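Local coordinates for ferrous iron uptake transporter protein B (Streptococcus thermophilus, PDB 3TAH) that probably drives uptake of ferrous iron across the cell membrane at the expense of GTP, represented here by its cytosolic G-protein part holding a GDP analogue, at residues 3-9 with 50-56; 81-85 with 158-163; 112-118 with 140-146; 101-105 with 169-174. The protein carries 1 engineered substitution. All coordinates share one frame; numbering follows the deposited sequence.

In the fold
Contacts 1, 2 and 3 all reach the mixed sheet of the G domain, in which strands 51-55, 4-10, 83-89, 110-115 and 140-142 run side by side and parallel. Contact 1 joins the first two and contact 3 the last two; their centres lie about 18 Å apart. Contact 2, centred about 8 Å from contact 1, docks the end of helix 151-159 onto strand 83-89. Along the chain contact 1 closes first, contacts 2 and 4 alternate, and contact 3 is nested inside both. Nucleotide-binding residues thus share one sheet, while contact 4, about 15 Å from contact 2, joins helix 93-105, packed on that sheet, to the loop before the C-terminal helices.

Contact 1 of 4, residues 3-9 with 50-56; sequences MTEIALI and DLEIQDL
The carboxylates of Glu5 and Glu52 meet with their planes turned 76° apart, on side chains that run alongside each other in the same direction. Glu52 OE2 approaches both oxygens of Glu5, 2.7 Å from Glu5 OE2 and 3.0 Å from Glu5 OE1. Glu5 gets there because its CG is anti to the backbone N (chi1 -162°) and its chain then bends at chi2, whereas Glu52 stays extended. Met3 CG packs at 3.6 Å on Glu52 CB, the two side chains crossing at about a right angle. Another flat group, the Gln54 amide, bonds within its own strand, to the carbonyl of the next residue: Gln54 NE2 gives Asp55 O a straight bond (3.0 Å) within the amide plane and on a carbonyl lone pair.

Strands 4-9 and 51-55 are parallel neighbours, their N-to-C directions 32° apart. Thr4, Ile6 and Leu8 each bond by N to one residue and by O to another two further on: Asp50 and Glu52, Glu52 and Gln54, Gln54 and Leu56, the last bond weak. On the face of Thr4, Ile6 and Leu8, Ile53 CG2 meets Leu8 CB at 3.7 Å, and Ile53 CD1 meets Ile6 CB at 3.9 Å.

The P-loop follows strand 4-10, while Asp55, still paired beside Leu8, opens the Asp-X-X-Gly motif of GTPases; its OD1 forms a salt bridge with Lys16. Toward the other end, two acid oxygens so close would repel if both were ionised, so one of the two glutamates probably holds a proton; a long, weak ion pair of Glu52 with Arg29 may ease the remaining charge.

Contact 2 of 4, residues 81-85 with 158-163; sequences ADSIL and AAHTTT
Where the last helix of the nucleotide-binding fold, 151-159, runs out, its end and the chain after it rest against the beginning of strand 83-89. Ala158 in the final turn faces the strand: its CB lies 4.2 Å from Leu85 CD1 and 3.5 Å from Ser83 OG. Ser83 points at the helix end, and its hydroxyl lies near Ala158 O at a distance that allows only a weak hydrogen bond, not settled because another acceptor competes for the proton. Ala158 O already takes the amide of Thr161, a bond that marks how the chain turns after His160 leaves helical geometry. A water (W3) links Ser83 OG, at 2.9 Å, to Thr161 O, to which it donates.

Further on, the backbone itself makes the direct link: Thr163 N donates to Asp82 O at 2.9 Å, within the carbonyl plane, with an N-H...O angle of 146°. Thr162 CA approaches the same oxygen, Asp82 O, at 3.2 Å, so that it receives one conventional bond and one CA-H contact. With chi1 at 58°, the Thr163 hydroxyl is set between its own backbone N and carbonyl carbon, and there it meets two waters. One (W1) continues to Ala81 O; the other (W2) donates to Asp82 OD1 at 2.7 Å. The second oxygen, Asp82 OD2, is taken by the amide of Glu5.

Strand 83-89 lies between strands 4-10 and 110-115, and both border this site: Leu85 touches Ile6 and Leu8 on one and Thr111 on the other, while Ala158 and Thr161 also pack on Thr111.

Contact 3 of 4, residues 112-118 with 140-146; sequences IALNMID and VVATSAL. With BGO (3'-O-(N-methylanthraniloyl)guanosine-5'-diphosphate), chain C.
Asn115 and Thr143 cross at about a right angle, and Thr143 OG1 donates to Asn115 OD1 (3.0 Å), tilted somewhat from the carbonyl plane. The amide of Ala145 adds a weak bond to the same OD1. Held in this way, the Asn115 amide directs its ND2 to the guanine, Asn115 ND2 giving a 3.2 Å bond to N7 of BGO and also bonding Ser14 O of the P-loop. Asp118 is fixed from a different direction: Ser144 OG donates to Asp118 OD1 at 2.6 Å, from well above the carboxylate plane (69°). The amide of Lys147 also bonds Ser144 OG, helping to position this second-shell hydroxyl. That leaves the carboxylate facing the base edge, where Asp118 OD1 takes N1 of BGO at 2.8 Å in an almost straight bond (178°) and Asp118 OD2 takes N2 of BGO at 2.9 Å. The chi1 of 61°, which sets Asp118 CG between its backbone N and carbonyl carbon, turns the acid that way.

Asn115 to Asp118 occupy the place of the guanine-specificity motif of GTPases, Asn-Lys-X-Asp, with Met116 at the lysine position, and Ser144-Ala145-Leu146 matches the second base-recognition loop. Two amides, Met116 N and Ala145 N, grip O6 of BGO, while P-loop amides, among them that of the engineered Ala13, also bond the nucleotide.

Behind the pocket, strands 112-115 and 140-142 pair in parallel through Val141 N to Ile112 O, Leu114 N to Val141 O and Thr143 N to Leu114 O. Ile112 and Val140 lie side by side, and Ile117 CG1 packs at 3.8 Å on Ala142 CB.

Contact 4 of 4, residues 101-105 with 169-174; sequences TQLIE and LAFPIY
Apolar packing centres on Ile104, whose CG2 branch, anti to its backbone N, faces the incoming chain. Ile104 CG2 lies 3.7 Å from Pro172 CD and 4.2 Å from Leu169 CD1.

Carbon-to-oxygen van der Waals contacts flank these pairs: Ile104 CG2 rests near Ala170 O, Leu169 CD1 reaches the helix backbone 3.5 Å from Ile104 O, and Thr101 CB lies near Tyr174 OH.

The direct polar link is one short bond: Tyr174 OH donates to Glu105 OE2 at 2.6 Å. The two side chains come from opposite directions, with carboxylate and ring planes 86° apart; OE2 is met on the syn side, 25° out of the carboxylate plane, and lies at the ring edge, in the ring plane. Over one ring face sits Pro172 O, 3.8 Å above the centre.

A water (W4) supplies a further link, donating to Glu105 OE2 and to Pro172 O, each at 2.7 Å.

Segment 169-174 lies in the loop between helix 151-159 and helix 176-189, so these interactions join helix 93-105 to the start of the C-terminal helices. Glu105 OE1 forms a salt bridge with Arg249 of helix 241-259; with that cation beside it and two donors on OE2, this buried carboxylate is probably ionised.

Contact 1 of 4, residues 3-9 with 50-56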
# COMPACT_ATOMS: atom_id res chain seq x y z
N MET A 3 12.83 -18.03 2.19
CA MET A 3 12.20 -17.21 3.22
C MET A 3 10.95 -16.51 2.66
O MET A 3 10.96 -16.04 1.53
CB MET A 3 13.20 -16.13 3.67
CG MET A 3 12.85 -15.41 4.97
SD MET A 3 13.55 -16.20 6.43
CE MET A 3 15.30 -15.76 6.27
N THR A 4 9.86 -16.45 3.44
CA THR A 4 8.72 -15.59 3.07
C THR A 4 9.05 -14.18 3.58
O THR A 4 9.25 -13.99 4.78
CB THR A 4 7.38 -16.10 3.59
OG1 THR A 4 7.10 -17.37 3.02
CG2 THR A 4 6.24 -15.17 3.17
N GLU A 5 9.14 -13.21 2.67
CA GLU A 5 9.49 -11.84 3.01
C GLU A 5 8.22 -11.02 3.13
O GLU A 5 7.50 -10.88 2.14
CB GLU A 5 10.38 -11.25 1.93
CG GLU A 5 11.13 -10.03 2.36
CD GLU A 5 12.27 -10.35 3.31
OE1 GLU A 5 12.79 -9.42 3.94
OE2 GLU A 5 12.65 -11.54 3.42
N ILE A 6 7.98 -10.50 4.32
CA ILE A 6 6.79 -9.74 4.64
C ILE A 6 7.19 -8.29 4.87
O ILE A 6 7.87 -7.99 5.85
CB ILE A 6 6.06 -10.31 5.87
CG1 ILE A 6 5.69 -11.78 5.65
CG2 ILE A 6 4.82 -9.46 6.18
CD1 ILE A 6 5.00 -12.47 6.82
N ALA A 7 6.74 -7.39 3.99
CA ALA A 7 7.02 -5.96 4.14
C ALA A 7 6.03 -5.32 5.12
O ALA A 7 4.83 -5.32 4.85
CB ALA A 7 6.95 -5.24 2.77
N LEU A 8 6.53 -4.78 6.22
CA LEU A 8 5.71 -4.12 7.24
C LEU A 8 5.71 -2.61 6.98
O LEU A 8 6.78 -1.99 6.96
CB LEU A 8 6.27 -4.43 8.63
CG LEU A 8 5.47 -4.00 9.85
CD1 LEU A 8 4.25 -4.87 9.98
CD2 LEU A 8 6.32 -4.07 11.11
N ILE A 9 4.54 -2.02 6.78
CA ILE A 9 4.46 -0.59 6.51
C ILE A 9 3.14 0.01 7.00
O ILE A 9 2.10 -0.65 7.05
CB ILE A 9 4.70 -0.31 4.99
CG1 ILE A 9 4.81 1.19 4.71
CG2 ILE A 9 3.63 -0.93 4.13
CD1 ILE A 9 5.37 1.49 3.32
N ASP A 50 11.18 -19.00 9.56
CA ASP A 50 11.03 -19.01 8.09
C ASP A 50 10.41 -17.71 7.52
O ASP A 50 10.42 -17.53 6.31
CB ASP A 50 10.19 -20.20 7.62
CG ASP A 50 10.93 -21.52 7.73
OD1 ASP A 50 12.16 -21.53 7.54
OD2 ASP A 50 10.28 -22.56 7.99
N LEU A 51 9.87 -16.85 8.38
CA LEU A 51 9.28 -15.58 7.96
C LEU A 51 10.19 -14.42 8.33
O LEU A 51 10.62 -14.31 9.48
CB LEU A 51 7.92 -15.37 8.63
CG LEU A 51 6.88 -16.49 8.58
CD1 LEU A 51 5.62 -16.02 9.31
CD2 LEU A 51 6.56 -16.93 7.17
N GLU A 52 10.49 -13.56 7.36
CA GLU A 52 11.28 -12.36 7.65
C GLU A 52 10.42 -11.11 7.49
O GLU A 52 9.71 -10.97 6.49
CB GLU A 52 12.48 -12.27 6.73
CG GLU A 52 13.40 -11.09 7.04
CD GLU A 52 14.74 -11.22 6.35
OE1 GLU A 52 15.79 -11.19 7.04
OE2 GLU A 52 14.76 -11.35 5.12
N ILE A 53 10.50 -10.22 8.46
CA ILE A 53 9.81 -8.94 8.42
C ILE A 53 10.81 -7.89 7.93
O ILE A 53 11.85 -7.66 8.55
CB ILE A 53 9.27 -8.53 9.81
CG1 ILE A 53 8.41 -9.66 10.40
CG2 ILE A 53 8.49 -7.24 9.73
CD1 ILE A 53 7.29 -10.15 9.55
N GLN A 54 10.49 -7.28 6.80
CA GLN A 54 11.23 -6.14 6.31
C GLN A 54 10.47 -4.93 6.79
O GLN A 54 9.39 -4.62 6.25
CB GLN A 54 11.34 -6.14 4.78
CG GLN A 54 12.10 -4.95 4.21
CD GLN A 54 13.52 -4.88 4.72
OE1 GLN A 54 14.32 -5.73 4.39
NE2 GLN A 54 13.83 -3.88 5.55
N ASP A 55 11.00 -4.23 7.79
CA ASP A 55 10.41 -2.97 8.20
C ASP A 55 10.64 -1.98 7.06
O ASP A 55 11.64 -2.05 6.33
CB ASP A 55 10.99 -2.46 9.52
CG ASP A 55 10.18 -1.32 10.11
OD1 ASP A 55 8.93 -1.40 10.13
OD2 ASP A 55 10.80 -0.34 10.56
N LEU A 56 9.67 -1.09 6.88
CA LEU A 56 9.77 -0.01 5.93
C LEU A 56 9.46 1.27 6.69
O LEU A 56 8.74 1.22 7.68
CB LEU A 56 8.82 -0.22 4.75
CG LEU A 56 9.10 -1.41 3.83
CD1 LEU A 56 8.03 -1.52 2.74
CD2 LEU A 56 10.49 -1.28 3.18

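Contact 2 of 4, residues 81-85 with 158-163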
# COMPACT_ATOMS: atom_id res chain seq x y z
N ALA A 81 9.36 -8.47 -1.98
CA ALA A 81 8.40 -8.82 -0.94
C ALA A 81 7.35 -9.82 -1.45
O ALA A 81 6.79 -9.65 -2.54
CB ALA A 81 7.71 -7.56 -0.42
N ASP A 82 7.07 -10.85 -0.66
CA ASP A 82 6.02 -11.80 -0.94
C ASP A 82 4.66 -11.27 -0.52
O ASP A 82 3.68 -11.58 -1.16
CB ASP A 82 6.30 -13.12 -0.23
CG ASP A 82 7.59 -13.77 -0.71
OD1 ASP A 82 7.63 -14.20 -1.87
OD2 ASP A 82 8.55 -13.85 0.07
N SER A 83 4.64 -10.48 0.55
CA SER A 83 3.42 -9.97 1.19
C SER A 83 3.66 -8.57 1.72
O SER A 83 4.79 -8.24 2.08
CB SER A 83 3.05 -10.90 2.36
OG SER A 83 2.38 -10.20 3.41
N ILE A 84 2.62 -7.75 1.76
CA ILE A 84 2.66 -6.48 2.48
C ILE A 84 1.77 -6.64 3.72
O ILE A 84 0.61 -7.02 3.57
CB ILE A 84 2.12 -5.30 1.65
CG1 ILE A 84 3.05 -4.98 0.48
CG2 ILE A 84 1.99 -4.04 2.51
CD1 ILE A 84 2.48 -3.91 -0.46
N LEU A 85 2.32 -6.37 4.90
CA LEU A 85 1.55 -6.33 6.15
C LEU A 85 1.42 -4.85 6.51
O LEU A 85 2.39 -4.18 6.92
CB LEU A 85 2.23 -7.14 7.26
CG LEU A 85 1.52 -7.19 8.62
CD1 LEU A 85 0.06 -7.63 8.53
CD2 LEU A 85 2.28 -8.14 9.54
N ALA A 158 -0.83 -12.89 6.75
CA ALA A 158 0.09 -12.26 5.81
C ALA A 158 0.98 -13.32 5.17
O ALA A 158 1.18 -13.30 3.95
CB ALA A 158 0.94 -11.18 6.50
N ALA A 159 1.49 -14.25 5.99
CA ALA A 159 2.35 -15.33 5.48
C ALA A 159 1.68 -16.23 4.43
O ALA A 159 2.40 -16.79 3.59
CB ALA A 159 2.91 -16.18 6.63
N HIS A 160 0.35 -16.35 4.47
CA HIS A 160 -0.43 -17.16 3.51
C HIS A 160 -1.18 -16.35 2.46
O HIS A 160 -2.02 -16.89 1.74
CB HIS A 160 -1.41 -18.06 4.28
CG HIS A 160 -0.71 -19.14 5.04
ND1 HIS A 160 -0.32 -18.99 6.36
CD2 HIS A 160 -0.31 -20.38 4.67
CE1 HIS A 160 0.28 -20.10 6.76
NE2 HIS A 160 0.31 -20.95 5.76
N THR A 161 -0.86 -15.06 2.36
CA THR A 161 -1.44 -14.12 1.41
C THR A 161 -0.29 -13.46 0.65
O THR A 161 0.14 -12.33 0.95
CB THR A 161 -2.30 -13.08 2.14
OG1 THR A 161 -3.25 -13.74 2.99
CG2 THR A 161 -3.05 -12.18 1.13
N THR A 162 0.22 -14.18 -0.34
CA THR A 162 1.44 -13.80 -1.04
C THR A 162 1.29 -13.72 -2.55
O THR A 162 0.26 -14.12 -3.11
CB THR A 162 2.58 -14.79 -0.73
OG1 THR A 162 2.33 -16.02 -1.43
CG2 THR A 162 2.72 -15.03 0.78
N THR A 163 2.33 -13.20 -3.21
CA THR A 163 2.40 -13.15 -4.67
C THR A 163 2.30 -14.57 -5.28
O THR A 163 1.88 -14.72 -6.43
CB THR A 163 3.70 -12.46 -5.14
OG1 THR A 163 4.84 -13.15 -4.61
CG2 THR A 163 3.76 -10.99 -4.69
O HOH W 1 7.14 -11.80 -4.74
O HOH W 2 5.43 -15.29 -3.05
O HOH W 3 -0.38 -10.14 2.51

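Contact 3 of 4, residues 112-118 with 140-146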
# COMPACT_ATOMS: atom_id res chain seq x y z
N ILE A 112 -4.02 -6.45 6.33
CA ILE A 112 -4.06 -5.30 7.24
C ILE A 112 -4.07 -5.73 8.70
O ILE A 112 -4.89 -6.58 9.06
CB ILE A 112 -5.29 -4.40 6.98
CG1 ILE A 112 -5.18 -3.67 5.63
CG2 ILE A 112 -5.47 -3.38 8.11
CD1 ILE A 112 -6.46 -2.86 5.25
N ALA A 113 -3.16 -5.18 9.51
CA ALA A 113 -3.23 -5.26 10.98
C ALA A 113 -3.97 -3.99 11.36
O ALA A 113 -3.42 -2.90 11.27
CB ALA A 113 -1.84 -5.32 11.64
N LEU A 114 -5.22 -4.14 11.77
CA LEU A 114 -6.08 -3.04 12.13
C LEU A 114 -5.76 -2.82 13.60
O LEU A 114 -6.42 -3.41 14.48
CB LEU A 114 -7.55 -3.38 11.87
CG LEU A 114 -8.58 -2.30 12.24
CD1 LEU A 114 -8.38 -1.07 11.36
CD2 LEU A 114 -10.02 -2.79 12.13
N ASN A 115 -4.76 -1.97 13.84
CA ASN A 115 -4.10 -1.78 15.13
C ASN A 115 -4.79 -0.69 15.97
O ASN A 115 -5.64 0.04 15.45
CB ASN A 115 -2.59 -1.54 14.91
CG ASN A 115 -1.75 -1.70 16.17
OD1 ASN A 115 -1.87 -2.70 16.88
ND2 ASN A 115 -0.90 -0.72 16.46
N MET A 116 -4.44 -0.57 17.25
CA MET A 116 -5.07 0.39 18.17
C MET A 116 -6.53 0.03 18.44
O MET A 116 -7.31 0.90 18.82
CB MET A 116 -5.04 1.82 17.64
CG MET A 116 -3.67 2.32 17.30
SD MET A 116 -2.88 2.99 18.77
CE MET A 116 -1.29 3.38 18.07
N ILE A 117 -6.89 -1.24 18.24
CA ILE A 117 -8.28 -1.66 18.38
C ILE A 117 -8.80 -1.48 19.82
O ILE A 117 -10.00 -1.23 20.05
CB ILE A 117 -8.48 -3.12 17.83
CG1 ILE A 117 -9.89 -3.29 17.27
CG2 ILE A 117 -8.15 -4.19 18.89
CD1 ILE A 117 -10.12 -2.50 15.97
N ASP A 118 -7.89 -1.57 20.79
CA ASP A 118 -8.26 -1.35 22.21
C ASP A 118 -8.63 0.11 22.52
O ASP A 118 -9.41 0.36 23.44
CB ASP A 118 -7.11 -1.78 23.13
CG ASP A 118 -5.84 -1.00 22.87
OD1 ASP A 118 -5.27 -1.15 21.78
OD2 ASP A 118 -5.40 -0.22 23.75
N VAL A 140 -8.22 -8.58 6.79
CA VAL A 140 -8.05 -7.63 7.89
C VAL A 140 -8.13 -8.40 9.21
O VAL A 140 -9.05 -9.19 9.41
CB VAL A 140 -9.14 -6.52 7.87
CG1 VAL A 140 -8.89 -5.51 9.00
CG2 VAL A 140 -9.19 -5.79 6.52
N VAL A 141 -7.17 -8.15 10.10
CA VAL A 141 -7.14 -8.73 11.45
C VAL A 141 -6.98 -7.61 12.48
O VAL A 141 -6.04 -6.82 12.40
CB VAL A 141 -5.98 -9.74 11.60
CG1 VAL A 141 -5.91 -10.28 13.04
CG2 VAL A 141 -6.13 -10.89 10.61
N ALA A 142 -7.90 -7.54 13.45
CA ALA A 142 -7.84 -6.55 14.51
C ALA A 142 -6.67 -6.91 15.41
O ALA A 142 -6.52 -8.06 15.82
CB ALA A 142 -9.13 -6.52 15.32
N THR A 143 -5.82 -5.92 15.70
CA THR A 143 -4.70 -6.11 16.60
C THR A 143 -4.60 -4.99 17.64
O THR A 143 -5.13 -3.89 17.45
CB THR A 143 -3.32 -6.17 15.85
OG1 THR A 143 -3.04 -4.90 15.25
CG2 THR A 143 -3.31 -7.24 14.78
N SER A 144 -3.91 -5.31 18.73
CA SER A 144 -3.50 -4.33 19.74
C SER A 144 -2.06 -4.66 20.13
O SER A 144 -1.80 -5.72 20.70
CB SER A 144 -4.40 -4.37 20.97
OG SER A 144 -3.96 -3.41 21.92
N ALA A 145 -1.14 -3.76 19.79
CA ALA A 145 0.25 -3.89 20.20
C ALA A 145 0.37 -3.74 21.72
O ALA A 145 1.21 -4.40 22.35
CB ALA A 145 1.14 -2.88 19.46
N LEU A 146 -0.47 -2.91 22.33
CA LEU A 146 -0.45 -2.71 23.79
C LEU A 146 -0.91 -3.97 24.53
O LEU A 146 -0.17 -4.54 25.35
CB LEU A 146 -1.31 -1.50 24.19
CG LEU A 146 -1.46 -1.23 25.70
CD1 LEU A 146 -0.10 -1.02 26.35
CD2 LEU A 146 -2.36 -0.03 25.93
C' BGO C . 3.88 5.56 23.18
N1 BGO C . -2.81 0.20 21.31
C2 BGO C . -2.49 1.31 22.13
N2 BGO C . -3.32 1.68 23.10
N3 BGO C . -1.34 1.98 21.93
C4 BGO C . -0.51 1.58 20.94
C5 BGO C . -0.77 0.50 20.10
C6 BGO C . -1.96 -0.22 20.29
O6 BGO C . -2.26 -1.19 19.59
N7 BGO C . 0.26 0.40 19.26
C8 BGO C . 1.14 1.36 19.53
N9 BGO C . 0.66 2.07 20.56
PA BGO C . 4.68 3.27 17.50
PB BGO C . 5.16 3.77 14.67
C1' BGO C . 3.56 6.44 24.40
O1' BGO C . 4.95 4.97 23.09
O1A BGO C . 4.87 1.82 17.45
C1B BGO C . 1.19 3.21 21.24
O1B BGO C . 4.20 3.48 13.60
C2' BGO C . 4.36 6.42 25.55
N2' BGO C . 5.45 5.65 25.64
O2' BGO C . 3.00 2.73 22.65
O2A BGO C . 5.79 4.16 17.97
C2B BGO C . 2.62 3.33 21.43
O2B BGO C . 6.21 2.78 14.84
C3' BGO C . 4.02 7.23 26.62
O3' BGO C . 3.00 5.42 22.23
O3A BGO C . 4.25 3.83 16.03
C3B BGO C . 3.41 4.53 21.17
O3B BGO C . 5.67 5.18 14.63
C4' BGO C . 2.90 8.04 26.57
O4' BGO C . 1.11 4.30 20.25
C4B BGO C . 2.43 5.05 20.11
C5' BGO C . 2.09 8.07 25.44
O5' BGO C . 3.37 3.58 18.39
C5B BGO C . 2.91 4.91 18.65
C6' BGO C . 2.42 7.26 24.35
CM' BGO C . 6.57 5.94 26.56

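Contact 4 of 4, residues 101-105 with 169-174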
# COMPACT_ATOMS: atom_id res chain seq x y z
N THR A 101 -4.57 2.17 -0.16
CA THR A 101 -5.02 2.07 -1.56
C THR A 101 -3.82 1.98 -2.50
O THR A 101 -3.82 1.23 -3.48
CB THR A 101 -5.97 3.24 -1.97
OG1 THR A 101 -5.30 4.50 -1.89
CG2 THR A 101 -7.25 3.26 -1.11
N GLN A 102 -2.78 2.74 -2.20
CA GLN A 102 -1.56 2.73 -3.00
C GLN A 102 -0.76 1.45 -2.86
O GLN A 102 -0.18 0.98 -3.83
CB GLN A 102 -0.69 3.93 -2.63
CG GLN A 102 -1.35 5.28 -2.88
CD GLN A 102 -0.53 6.40 -2.31
OE1 GLN A 102 0.64 6.53 -2.66
NE2 GLN A 102 -1.11 7.21 -1.42
N LEU A 103 -0.74 0.90 -1.65
CA LEU A 103 -0.09 -0.40 -1.40
C LEU A 103 -0.76 -1.52 -2.21
O LEU A 103 -0.05 -2.34 -2.82
CB LEU A 103 -0.09 -0.73 0.09
CG LEU A 103 0.68 0.24 1.00
CD1 LEU A 103 0.42 -0.08 2.48
CD2 LEU A 103 2.20 0.26 0.70
N ILE A 104 -2.09 -1.55 -2.24
CA ILE A 104 -2.81 -2.58 -3.01
C ILE A 104 -2.40 -2.51 -4.48
O ILE A 104 -2.20 -3.53 -5.13
CB ILE A 104 -4.36 -2.43 -2.85
CG1 ILE A 104 -4.77 -2.71 -1.39
CG2 ILE A 104 -5.10 -3.39 -3.80
CD1 ILE A 104 -6.23 -2.35 -1.02
N GLU A 105 -2.26 -1.29 -4.99
CA GLU A 105 -1.95 -1.05 -6.40
C GLU A 105 -0.56 -1.54 -6.82
O GLU A 105 -0.32 -1.75 -8.01
CB GLU A 105 -2.13 0.43 -6.71
CG GLU A 105 -3.62 0.81 -6.66
CD GLU A 105 -3.88 2.30 -6.54
OE1 GLU A 105 -2.93 3.09 -6.39
OE2 GLU A 105 -5.07 2.66 -6.60
N LEU A 169 -5.63 -9.60 -9.02
CA LEU A 169 -5.59 -8.41 -8.16
C LEU A 169 -7.00 -7.86 -7.96
O LEU A 169 -7.69 -7.60 -8.94
CB LEU A 169 -4.67 -7.33 -8.77
CG LEU A 169 -4.49 -6.00 -8.03
CD1 LEU A 169 -3.92 -6.24 -6.63
CD2 LEU A 169 -3.62 -4.96 -8.81
N ALA A 170 -7.43 -7.68 -6.71
CA ALA A 170 -8.67 -6.94 -6.43
C ALA A 170 -8.26 -5.52 -6.04
O ALA A 170 -7.96 -5.25 -4.88
CB ALA A 170 -9.48 -7.59 -5.32
N PHE A 171 -8.24 -4.62 -7.02
CA PHE A 171 -7.78 -3.25 -6.80
C PHE A 171 -8.96 -2.30 -6.55
O PHE A 171 -10.05 -2.54 -7.08
CB PHE A 171 -6.96 -2.76 -7.99
CG PHE A 171 -7.67 -2.87 -9.32
CD1 PHE A 171 -8.60 -1.91 -9.71
CD2 PHE A 171 -7.40 -3.93 -10.18
CE1 PHE A 171 -9.25 -2.01 -10.93
CE2 PHE A 171 -8.05 -4.04 -11.41
CZ PHE A 171 -8.98 -3.08 -11.78
N PRO A 172 -8.74 -1.23 -5.76
CA PRO A 172 -9.79 -0.21 -5.62
C PRO A 172 -10.26 0.31 -6.97
O PRO A 172 -9.45 0.76 -7.78
CB PRO A 172 -9.08 0.92 -4.84
CG PRO A 172 -8.05 0.20 -4.04
CD PRO A 172 -7.57 -0.93 -4.91
N ILE A 173 -11.56 0.24 -7.22
CA ILE A 173 -12.14 0.69 -8.48
C ILE A 173 -12.62 2.12 -8.26
O ILE A 173 -13.41 2.37 -7.35
CB ILE A 173 -13.29 -0.23 -8.96
CG1 ILE A 173 -12.78 -1.64 -9.24
CG2 ILE A 173 -13.98 0.34 -10.22
CD1 ILE A 173 -13.89 -2.66 -9.51
N TYR A 174 -12.14 3.04 -9.09
CA TYR A 174 -12.47 4.46 -8.99
C TYR A 174 -13.56 4.83 -10.00
O TYR A 174 -14.10 3.96 -10.68
CB TYR A 174 -11.21 5.30 -9.22
CG TYR A 174 -10.10 4.94 -8.26
CD1 TYR A 174 -10.33 4.96 -6.87
CD2 TYR A 174 -8.85 4.58 -8.70
CE1 TYR A 174 -9.33 4.62 -5.96
CE2 TYR A 174 -7.84 4.23 -7.79
CZ TYR A 174 -8.09 4.26 -6.43
OH TYR A 174 -7.11 3.93 -5.52
O HOH W 4 -6.71 0.80 -7.74